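Local coordinates for protein ribonucleoside triphosphate reductase (Lactobacillus leichmannii, PDB 1L1L) that reduces ribonucleoside triphosphates to deoxyribonucleoside triphosphates with the help of a B12 cofactor, as an allosterically regulated class II ribonucleotide reductase that works as a monomer, at residues K588-R593 and E710-Q715; G27-K32 and D581-A586; R99-S104 and G551-L556; A17-H22 and L85-Y90. All coordinates share one frame; numbering follows the deposited sequence.

In the fold
Followed from the N terminus, the chain first closes a short loop at interaction 4, where the exit of helix 9-18 lies against the last turn of helix 72-90. Helix 27-32, inside that loop, waits more than 500 residues for its partner in interaction 2, helix 583-589, so interactions 2 and 4 cross. Interaction 3, joining helix 98-103 to helix 551-557, is nested within the long loop of interaction 2 and touches it through Thr30 and Leu556. Interaction 1 comes last, bringing helix 709-719 back to the end of helix 583-589, about 9 Å from interaction 2 between centres. Phe713, Trp28 and Leu583 link these two neighbours.

Interaction 1: residues K588-R593 and E710-Q715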
# COMPACT_ATOMS: atom_id res chain seq x y z
N LYS A 588 25.01 19.39 0.10
CA LYS A 588 26.07 20.02 0.89
C LYS A 588 26.36 21.42 0.32
O LYS A 588 26.53 22.39 1.07
CB LYS A 588 27.33 19.16 0.87
CG LYS A 588 27.14 17.82 1.60
CD LYS A 588 28.44 17.09 1.88
CE LYS A 588 28.19 15.87 2.77
NZ LYS A 588 29.44 15.12 3.12
N ALA A 589 26.38 21.53 -1.00
CA ALA A 589 26.64 22.81 -1.65
C ALA A 589 25.55 23.85 -1.38
O ALA A 589 25.79 25.06 -1.47
CB ALA A 589 26.79 22.60 -3.16
N CYS A 590 24.34 23.39 -1.03
CA CYS A 590 23.25 24.31 -0.76
C CYS A 590 23.11 24.80 0.69
O CYS A 590 22.23 25.62 0.98
CB CYS A 590 21.92 23.70 -1.20
SG CYS A 590 21.80 23.47 -2.98
N GLY A 591 23.95 24.31 1.59
CA GLY A 591 23.88 24.76 2.97
C GLY A 591 23.28 23.80 3.99
O GLY A 591 23.31 24.08 5.20
N TYR A 592 22.71 22.70 3.52
CA TYR A 592 22.10 21.71 4.41
C TYR A 592 23.14 21.12 5.35
O TYR A 592 24.26 20.81 4.93
CB TYR A 592 21.49 20.58 3.58
CG TYR A 592 20.27 20.99 2.80
CD1 TYR A 592 19.02 21.08 3.43
CD2 TYR A 592 20.36 21.29 1.44
CE1 TYR A 592 17.90 21.47 2.72
CE2 TYR A 592 19.23 21.69 0.73
CZ TYR A 592 18.01 21.78 1.37
OH TYR A 592 16.90 22.19 0.68
N ARG A 593 22.77 20.95 6.61
CA ARG A 593 23.68 20.38 7.60
C ARG A 593 23.64 18.87 7.44
O ARG A 593 22.57 18.30 7.22
CB ARG A 593 23.26 20.77 9.02
CG ARG A 593 23.51 22.23 9.35
CD ARG A 593 23.52 22.49 10.87
NE ARG A 593 23.74 23.92 11.14
CZ ARG A 593 23.68 24.48 12.35
NH1 ARG A 593 23.41 23.74 13.42
NH2 ARG A 593 23.89 25.78 12.48
N GLU A 710 17.59 21.59 -6.54
CA GLU A 710 17.23 21.11 -7.87
C GLU A 710 18.15 21.71 -8.94
O GLU A 710 18.65 20.99 -9.80
CB GLU A 710 15.78 21.46 -8.21
CG GLU A 710 15.39 20.98 -9.61
CD GLU A 710 13.91 21.19 -9.96
OE1 GLU A 710 13.53 20.80 -11.08
OE2 GLU A 710 13.15 21.74 -9.14
N GLU A 711 18.36 23.02 -8.88
CA GLU A 711 19.22 23.72 -9.84
C GLU A 711 20.69 23.37 -9.69
O GLU A 711 21.41 23.19 -10.67
CB GLU A 711 19.05 25.23 -9.69
CG GLU A 711 17.71 25.76 -10.19
CD GLU A 711 17.51 27.23 -9.85
OE1 GLU A 711 18.47 28.02 -10.00
OE2 GLU A 711 16.38 27.60 -9.44
N VAL A 712 21.15 23.30 -8.44
CA VAL A 712 22.54 22.98 -8.20
C VAL A 712 22.85 21.57 -8.69
O VAL A 712 23.91 21.32 -9.26
CB VAL A 712 22.88 23.11 -6.70
CG1 VAL A 712 24.29 22.62 -6.43
CG2 VAL A 712 22.72 24.57 -6.27
N PHE A 713 21.92 20.64 -8.48
CA PHE A 713 22.13 19.26 -8.90
C PHE A 713 22.28 19.17 -10.41
O PHE A 713 23.15 18.47 -10.92
CB PHE A 713 20.95 18.37 -8.48
CG PHE A 713 21.13 16.93 -8.85
CD1 PHE A 713 22.05 16.13 -8.17
CD2 PHE A 713 20.43 16.38 -9.91
CE1 PHE A 713 22.26 14.81 -8.53
CE2 PHE A 713 20.63 15.06 -10.29
CZ PHE A 713 21.55 14.27 -9.60
N SER A 714 21.42 19.88 -11.12
CA SER A 714 21.45 19.87 -12.58
C SER A 714 22.76 20.48 -13.07
O SER A 714 23.38 19.97 -14.00
CB SER A 714 20.24 20.63 -13.12
OG SER A 714 20.26 20.68 -14.54
N GLN A 715 23.18 21.57 -12.44
CA GLN A 715 24.43 22.24 -12.82
C GLN A 715 25.63 21.31 -12.63
O GLN A 715 26.46 21.17 -13.53
CB GLN A 715 24.60 23.53 -12.00
CG GLN A 715 26.02 24.11 -11.97
CD GLN A 715 26.86 23.57 -10.82
OE1 GLN A 715 26.45 23.61 -9.66
NE2 GLN A 715 28.06 23.08 -11.14
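Val712 lays its two methyl groups over the end of helix 583-589, one on each of two consecutive residues. CG2 rests on the sulfur of Cys590, 3.6 Å from SG, and the branch carbon CB follows at 3.9 Å from the same SG. The other branch, CG1, meets Ala589 at its single methyl, with CB 4.1 Å away. The valine torsion sorts the branches: CG1 is anti to the backbone N (chi1 174°), which leaves CG2 beside that N and on the side of the thiol. Cys590 turns SG beside its own backbone N (chi1 -66°), and from there the sulfur reaches the valine. No hydrogen bond crosses between the two segments; van der Waals packing carries the contact. The backbones stay 7.6 Å apart between Cys590 CA and Val712 CA.

On the 588-593 side the helix ends in a Schellman motif. Gly591 takes positive phi (106°) and its N bonds to Lys588 O, after which the chain turns away toward strand 593-596 of an antiparallel sheet. The valine therefore packs where this helix stops, while the helix 709-719 that carries it runs on. Cys590 is buried and Ala589 exposed, which puts the contact at the border of the protein interior. One residue on from Val712, Phe713 turns its ring to Leu583 and Ala586 of the same helix 583-589.

Interaction 2: residues G27-K32 and D581-A586; sequences GWVTYK and DPLLPA
With CG beside its backbone N (chi1 -63°), Leu583 sends both methyls across to helix 27-32: CD1 continues the extended line of the side chain and CD2 branches off toward Trp28, whose CG is anti to its own N (chi1 -174°) and whose six-membered ring swings in to meet that methyl. Leu583 CD2 sits 3.9 Å from Trp28 CZ3 and equally close to CH2 of that ring, approaching it obliquely. The second methyl, CD1, lies 4.0 Å from Val29 CG1 and 4.1 Å from Lys32 CB, so one leucine fork spans residues on successive turns of the helix. Val29 and Leu583 run past each other in opposite directions.

Lys32 gives only the root of its side chain to Leu583. Its CG lies over one face of the Trp28 indole, 3.2 Å above the plane and toward the rim; beyond it the chain bends at chi2 and chi3, and NZ hydrogen-bonds to Ser45 OG and Glu46 O. Phe577 of strand 570-578 and Phe713 of helix 709-719 also pack on Leu583, making it a buried junction of several elements.

Asp581 caps the start of the leucine's helix: its OD2 accepts from Leu583 N at 2.8 Å, an almost straight bond (167°) meeting the carboxylate on its anti side. This is a side-chain-capped helix start whose first-turn leucine packs on helix 27-32, in the ribonucleotide reductase alpha domain.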
# COMPACT_ATOMS: atom_id res chain seq x y z
N GLY A 27 10.36 17.50 -0.63
CA GLY A 27 9.77 17.08 -1.89
C GLY A 27 10.62 16.67 -3.08
O GLY A 27 10.57 15.52 -3.52
N TRP A 28 11.38 17.61 -3.63
CA TRP A 28 12.18 17.29 -4.80
C TRP A 28 13.15 16.15 -4.57
O TRP A 28 13.32 15.28 -5.42
CB TRP A 28 12.97 18.51 -5.26
CG TRP A 28 13.68 18.26 -6.52
CD1 TRP A 28 13.15 18.28 -7.77
CD2 TRP A 28 15.05 17.91 -6.66
NE1 TRP A 28 14.11 17.97 -8.69
CE2 TRP A 28 15.29 17.73 -8.04
CE3 TRP A 28 16.11 17.72 -5.76
CZ2 TRP A 28 16.55 17.38 -8.54
CZ3 TRP A 28 17.35 17.37 -6.26
CH2 TRP A 28 17.56 17.20 -7.64
N VAL A 29 13.82 16.18 -3.42
CA VAL A 29 14.77 15.13 -3.11
C VAL A 29 14.07 13.77 -3.12
O VAL A 29 14.57 12.81 -3.72
CB VAL A 29 15.40 15.38 -1.72
CG1 VAL A 29 16.30 14.23 -1.36
CG2 VAL A 29 16.17 16.69 -1.73
N THR A 30 12.92 13.70 -2.46
CA THR A 30 12.14 12.47 -2.39
C THR A 30 11.77 11.99 -3.78
O THR A 30 11.85 10.81 -4.08
CB THR A 30 10.85 12.66 -1.56
OG1 THR A 30 11.20 12.96 -0.20
CG2 THR A 30 10.00 11.39 -1.60
N TYR A 31 11.39 12.93 -4.64
CA TYR A 31 11.03 12.56 -6.00
C TYR A 31 12.21 11.94 -6.75
O TYR A 31 12.07 10.89 -7.38
CB TYR A 31 10.52 13.78 -6.77
CG TYR A 31 10.69 13.63 -8.26
CD1 TYR A 31 10.00 12.64 -8.97
CD2 TYR A 31 11.62 14.41 -8.96
CE1 TYR A 31 10.23 12.44 -10.34
CE2 TYR A 31 11.86 14.21 -10.32
CZ TYR A 31 11.16 13.23 -11.00
OH TYR A 31 11.41 13.05 -12.34
N LYS A 32 13.36 12.59 -6.68
CA LYS A 32 14.56 12.13 -7.37
C LYS A 32 15.05 10.74 -7.01
O LYS A 32 15.55 10.01 -7.86
CB LYS A 32 15.71 13.12 -7.14
CG LYS A 32 15.49 14.44 -7.82
CD LYS A 32 15.42 14.27 -9.34
CE LYS A 32 16.77 13.92 -9.94
NZ LYS A 32 16.71 13.92 -11.42
N ASP A 581 25.46 8.46 -2.62
CA ASP A 581 24.35 9.08 -3.33
C ASP A 581 24.73 10.36 -4.07
O ASP A 581 25.30 11.29 -3.49
CB ASP A 581 23.19 9.35 -2.38
CG ASP A 581 21.91 9.65 -3.11
OD1 ASP A 581 20.88 9.02 -2.78
OD2 ASP A 581 21.93 10.52 -4.02
N PRO A 582 24.41 10.43 -5.37
CA PRO A 582 24.70 11.58 -6.24
C PRO A 582 24.17 12.92 -5.72
O PRO A 582 24.75 13.97 -6.00
CB PRO A 582 24.03 11.18 -7.56
CG PRO A 582 24.20 9.71 -7.58
CD PRO A 582 23.85 9.31 -6.16
N LEU A 583 23.08 12.87 -4.97
CA LEU A 583 22.47 14.08 -4.42
C LEU A 583 23.23 14.78 -3.29
O LEU A 583 23.06 15.97 -3.08
CB LEU A 583 21.05 13.77 -3.92
CG LEU A 583 20.04 13.31 -4.97
CD1 LEU A 583 18.72 12.97 -4.30
CD2 LEU A 583 19.85 14.43 -6.01
N LEU A 584 24.07 14.05 -2.56
CA LEU A 584 24.77 14.65 -1.43
C LEU A 584 25.64 15.86 -1.74
O LEU A 584 25.61 16.84 -1.01
CB LEU A 584 25.61 13.61 -0.69
CG LEU A 584 24.81 12.61 0.16
CD1 LEU A 584 25.79 11.67 0.89
CD2 LEU A 584 23.96 13.36 1.17
N PRO A 585 26.45 15.80 -2.81
CA PRO A 585 27.27 16.98 -3.07
C PRO A 585 26.41 18.22 -3.31
O PRO A 585 26.77 19.30 -2.88
CB PRO A 585 28.13 16.58 -4.27
CG PRO A 585 27.43 15.41 -4.87
CD PRO A 585 26.80 14.69 -3.72
N ALA A 586 25.28 18.04 -3.99
CA ALA A 586 24.39 19.16 -4.25
C ALA A 586 23.76 19.68 -2.95
O ALA A 586 23.65 20.90 -2.76
CB ALA A 586 23.30 18.75 -5.24

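Interaction 3: residues R99-S104 and G551-L556; sequences RNLWIS and GTVAKL
Two short helices, 98-103 and 551-557, meet in the buried interior of the reductase, the centre of the contact about 11 Å from the centre of the chain, and a single leucine bridges them. Leu101 reaches across with one methyl, CD1, and touches two residues one helical turn apart on the other side. Leu556 comes tip to tip with it: the two CD1 atoms, of Leu101 and of Leu556, are 3.8 Å apart. Val553 arrives at an angle instead, its CG2 lying 4.1 Å from Leu101 CD1, so that the leucine methyl rests against both of these neighbours.

Both leucines have the same shape. In Leu101 CG stands beside the backbone N and anti to the carbonyl carbon (chi1 -66°), with the branch extended by chi2 of 179°, and this projects CD1 outward to its partner; Leu556 has the same conformation. The backbones remain well separated, with Leu101 CA and Val553 CA 9.3 Å apart, and no hydrogen bond joins the two segments.

Strand 94-96, just before helix 98-103, packs on the same side chains: Thr95 on Leu101 and Val553, Pro96 on Leu101. Thr30 and Tyr31 of helix 27-32 also pack on Leu556, Thr30 on its other methyl, CD2. All three contacting residues are buried, and the contact is sparing in area. It is plain aliphatic packing of one helix on another across a wide separation, joining an N-terminal helix to one some 450 residues later within an enzyme built on a 10-stranded alpha-beta barrel.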
# COMPACT_ATOMS: atom_id res chain seq x y z
N ARG A 99 3.07 4.09 -6.91
CA ARG A 99 3.29 3.07 -7.92
C ARG A 99 3.06 3.64 -9.31
O ARG A 99 3.84 3.39 -10.23
CB ARG A 99 2.37 1.86 -7.70
CG ARG A 99 2.20 0.94 -8.93
CD ARG A 99 3.53 0.41 -9.47
NE ARG A 99 4.20 -0.51 -8.55
CZ ARG A 99 3.87 -1.79 -8.38
NH1 ARG A 99 2.87 -2.32 -9.08
NH2 ARG A 99 4.53 -2.54 -7.51
N ASN A 100 1.98 4.39 -9.45
CA ASN A 100 1.65 5.01 -10.74
C ASN A 100 2.78 5.97 -11.15
O ASN A 100 3.20 5.97 -12.31
CB ASN A 100 0.32 5.77 -10.64
CG ASN A 100 -0.90 4.86 -10.76
OD1 ASN A 100 -1.55 4.81 -11.81
ND2 ASN A 100 -1.20 4.13 -9.69
N LEU A 101 3.27 6.79 -10.22
CA LEU A 101 4.33 7.72 -10.56
C LEU A 101 5.57 7.00 -11.05
O LEU A 101 6.32 7.51 -11.90
CB LEU A 101 4.71 8.62 -9.37
CG LEU A 101 3.68 9.62 -8.85
CD1 LEU A 101 4.24 10.39 -7.67
CD2 LEU A 101 3.29 10.59 -9.98
N TRP A 102 5.79 5.80 -10.53
CA TRP A 102 6.96 5.03 -10.92
C TRP A 102 6.82 4.18 -12.18
O TRP A 102 7.81 3.99 -12.89
CB TRP A 102 7.39 4.13 -9.74
CG TRP A 102 8.54 3.20 -10.05
CD1 TRP A 102 8.47 1.85 -10.25
CD2 TRP A 102 9.92 3.56 -10.20
NE1 TRP A 102 9.73 1.35 -10.51
CE2 TRP A 102 10.63 2.38 -10.49
CE3 TRP A 102 10.62 4.77 -10.12
CZ2 TRP A 102 12.02 2.37 -10.69
CZ3 TRP A 102 12.00 4.76 -10.33
CH2 TRP A 102 12.69 3.56 -10.61
N ILE A 103 5.62 3.70 -12.47
CA ILE A 103 5.45 2.81 -13.61
C ILE A 103 4.44 3.22 -14.70
O ILE A 103 4.40 2.61 -15.77
CB ILE A 103 5.08 1.38 -13.10
CG1 ILE A 103 5.73 0.32 -14.00
CG2 ILE A 103 3.57 1.20 -13.06
CD1 ILE A 103 7.23 0.21 -13.80
N SER A 104 3.62 4.22 -14.43
CA SER A 104 2.62 4.67 -15.39
C SER A 104 3.30 5.19 -16.66
O SER A 104 4.16 6.07 -16.60
CB SER A 104 1.76 5.77 -14.76
OG SER A 104 0.66 6.12 -15.59
N GLY A 551 2.50 8.31 3.17
CA GLY A 551 3.66 9.08 3.57
C GLY A 551 4.54 9.64 2.47
O GLY A 551 4.70 10.85 2.35
N THR A 552 5.12 8.75 1.66
CA THR A 552 6.03 9.18 0.60
C THR A 552 5.48 10.26 -0.33
O THR A 552 6.11 11.30 -0.50
CB THR A 552 6.51 7.98 -0.22
OG1 THR A 552 7.09 7.00 0.65
CG2 THR A 552 7.57 8.41 -1.22
N VAL A 553 4.32 10.02 -0.93
CA VAL A 553 3.74 11.01 -1.84
C VAL A 553 3.39 12.31 -1.12
O VAL A 553 3.54 13.39 -1.69
CB VAL A 553 2.48 10.44 -2.55
CG1 VAL A 553 1.52 11.56 -2.92
CG2 VAL A 553 2.91 9.70 -3.81
N ALA A 554 2.92 12.22 0.12
CA ALA A 554 2.59 13.42 0.87
C ALA A 554 3.85 14.25 1.11
O ALA A 554 3.77 15.47 1.29
CB ALA A 554 1.94 13.04 2.20
N LYS A 555 5.01 13.60 1.12
CA LYS A 555 6.27 14.32 1.32
C LYS A 555 6.62 15.14 0.08
O LYS A 555 7.25 16.18 0.18
CB LYS A 555 7.42 13.35 1.62
CG LYS A 555 7.27 12.64 2.96
CD LYS A 555 8.35 11.58 3.13
CE LYS A 555 8.00 10.65 4.28
NZ LYS A 555 8.91 9.47 4.30
N LEU A 556 6.21 14.66 -1.09
CA LEU A 556 6.47 15.38 -2.33
C LEU A 556 5.93 16.81 -2.24
O LEU A 556 6.60 17.76 -2.65
CB LEU A 556 5.81 14.69 -3.52
CG LEU A 556 6.36 13.34 -4.00
CD1 LEU A 556 5.67 12.96 -5.31
CD2 LEU A 556 7.85 13.43 -4.22

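Interaction 4: residues A17-H22 and L85-Y90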
# COMPACT_ATOMS: atom_id res chain seq x y z
N ALA A 17 6.34 27.13 -17.54
CA ALA A 17 6.54 28.57 -17.49
C ALA A 17 5.60 29.27 -16.52
O ALA A 17 5.97 30.26 -15.90
CB ALA A 17 6.40 29.17 -18.89
N SER A 18 4.39 28.73 -16.37
CA SER A 18 3.38 29.34 -15.50
C SER A 18 3.05 28.58 -14.21
O SER A 18 2.40 29.12 -13.31
CB SER A 18 2.10 29.55 -16.29
OG SER A 18 1.66 28.32 -16.85
N VAL A 19 3.47 27.32 -14.13
CA VAL A 19 3.18 26.53 -12.94
C VAL A 19 4.45 26.17 -12.18
O VAL A 19 5.40 25.64 -12.74
CB VAL A 19 2.44 25.22 -13.30
CG1 VAL A 19 2.20 24.39 -12.04
CG2 VAL A 19 1.11 25.55 -13.96
N LYS A 20 4.44 26.48 -10.89
CA LYS A 20 5.56 26.19 -10.00
C LYS A 20 5.14 25.02 -9.10
O LYS A 20 4.24 25.17 -8.27
CB LYS A 20 5.87 27.41 -9.14
CG LYS A 20 6.91 27.17 -8.05
CD LYS A 20 7.04 28.36 -7.11
CE LYS A 20 8.09 28.12 -6.05
NZ LYS A 20 8.19 29.26 -5.08
N PRO A 21 5.79 23.85 -9.26
CA PRO A 21 5.46 22.68 -8.43
C PRO A 21 5.53 23.04 -6.96
O PRO A 21 6.51 23.65 -6.53
CB PRO A 21 6.53 21.66 -8.82
CG PRO A 21 6.81 22.02 -10.26
CD PRO A 21 6.87 23.53 -10.21
N HIS A 22 4.50 22.69 -6.21
CA HIS A 22 4.44 22.98 -4.79
C HIS A 22 5.22 21.91 -4.01
O HIS A 22 4.62 21.10 -3.30
CB HIS A 22 2.98 23.02 -4.33
CG HIS A 22 2.79 23.52 -2.93
ND1 HIS A 22 3.11 22.76 -1.82
CD2 HIS A 22 2.28 24.68 -2.46
CE1 HIS A 22 2.80 23.44 -0.73
NE2 HIS A 22 2.30 24.61 -1.09
N LEU A 85 -4.91 17.44 -16.52
CA LEU A 85 -4.35 16.46 -15.60
C LEU A 85 -2.88 16.78 -15.39
O LEU A 85 -2.42 16.89 -14.25
CB LEU A 85 -4.53 15.06 -16.19
CG LEU A 85 -4.56 13.85 -15.26
CD1 LEU A 85 -5.55 14.07 -14.12
CD2 LEU A 85 -4.94 12.62 -16.08
N TYR A 86 -2.14 16.98 -16.48
CA TYR A 86 -0.72 17.30 -16.37
C TYR A 86 -0.50 18.55 -15.52
O TYR A 86 0.39 18.58 -14.67
CB TYR A 86 -0.11 17.51 -17.76
CG TYR A 86 1.38 17.77 -17.72
CD1 TYR A 86 1.89 18.99 -17.25
CD2 TYR A 86 2.28 16.79 -18.10
CE1 TYR A 86 3.27 19.20 -17.17
CE2 TYR A 86 3.65 16.99 -18.02
CZ TYR A 86 4.14 18.19 -17.55
OH TYR A 86 5.50 18.37 -17.44
N LYS A 87 -1.30 19.59 -15.75
CA LYS A 87 -1.15 20.83 -15.00
C LYS A 87 -1.43 20.64 -13.51
O LYS A 87 -0.78 21.25 -12.66
CB LYS A 87 -2.07 21.92 -15.56
CG LYS A 87 -1.98 23.24 -14.83
CD LYS A 87 -2.83 24.33 -15.51
CE LYS A 87 -2.83 25.62 -14.69
NZ LYS A 87 -3.64 26.72 -15.30
N LEU A 88 -2.40 19.79 -13.20
CA LEU A 88 -2.79 19.50 -11.83
C LEU A 88 -1.71 18.75 -11.06
O LEU A 88 -1.33 19.14 -9.95
CB LEU A 88 -4.07 18.66 -11.82
CG LEU A 88 -4.55 18.18 -10.45
CD1 LEU A 88 -4.87 19.36 -9.55
CD2 LEU A 88 -5.78 17.30 -10.64
N ILE A 89 -1.22 17.67 -11.66
CA ILE A 89 -0.20 16.83 -11.04
C ILE A 89 1.15 17.52 -11.00
O ILE A 89 1.84 17.47 -9.98
CB ILE A 89 -0.06 15.49 -11.80
CG1 ILE A 89 -1.41 14.74 -11.75
CG2 ILE A 89 1.04 14.63 -11.17
CD1 ILE A 89 -1.46 13.54 -12.66
N TYR A 90 1.54 18.17 -12.09
CA TYR A 90 2.82 18.88 -12.14
C TYR A 90 2.92 19.86 -10.98
O TYR A 90 4.00 20.05 -10.41
CB TYR A 90 2.96 19.66 -13.46
CG TYR A 90 4.28 20.40 -13.61
CD1 TYR A 90 5.46 19.72 -13.92
CD2 TYR A 90 4.35 21.78 -13.43
CE1 TYR A 90 6.68 20.40 -14.04
CE2 TYR A 90 5.56 22.47 -13.55
CZ TYR A 90 6.72 21.77 -13.85
OH TYR A 90 7.91 22.45 -13.93
O HOH W 1 8.09 25.25 -13.10
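Tyr90, Val19 and Pro21 bury most of the surface here, and the tyrosine ring is what the other two close upon. Pro21 covers one face: its CG sits 3.8 Å from the centroid of the Tyr90 ring and 24° off the ring normal, a CH-pi contact displaced toward the CE2 and CZ rim. Val19 comes from the edge. Its CG1 packs 3.7 Å from Tyr90 CD2, while its backbone O lies in the plane of the ring, 3.3 Å from CE2. The ring gets there because CG of Tyr90 is anti to the backbone N (chi1 -178°), which throws it out from the last turn of helix 72-90 beside the chain leaving helix 9-18.

The other valine methyl, CG2, meets the extended Lys87 chain, 4.0 Å from its CG and about as far from CE, so the lysine lends its aliphatic part to the packing. Pro21 also has its CB 3.4 Å from Tyr90 O, a carbonyl that accepts a hydrogen bond from Trp48 NE1. The same Trp48 stacks with the Tyr90 ring and touches Pro21, linking helix 48-60 to the contact.

No direct hydrogen bond spans the segments, but a water bridges them. It donates to Val19 O at 2.7 Å and pairs with Tyr90 OH at 2.9 Å, lying near the ring plane. Apolar cover over the ring and a water-linked hydroxyl together suit tyrosine's mixed character: Pro21 and Val19 pack against the ring while the water joins its hydroxyl to Val19 O, a main-chain carbonyl just past helix 9-18.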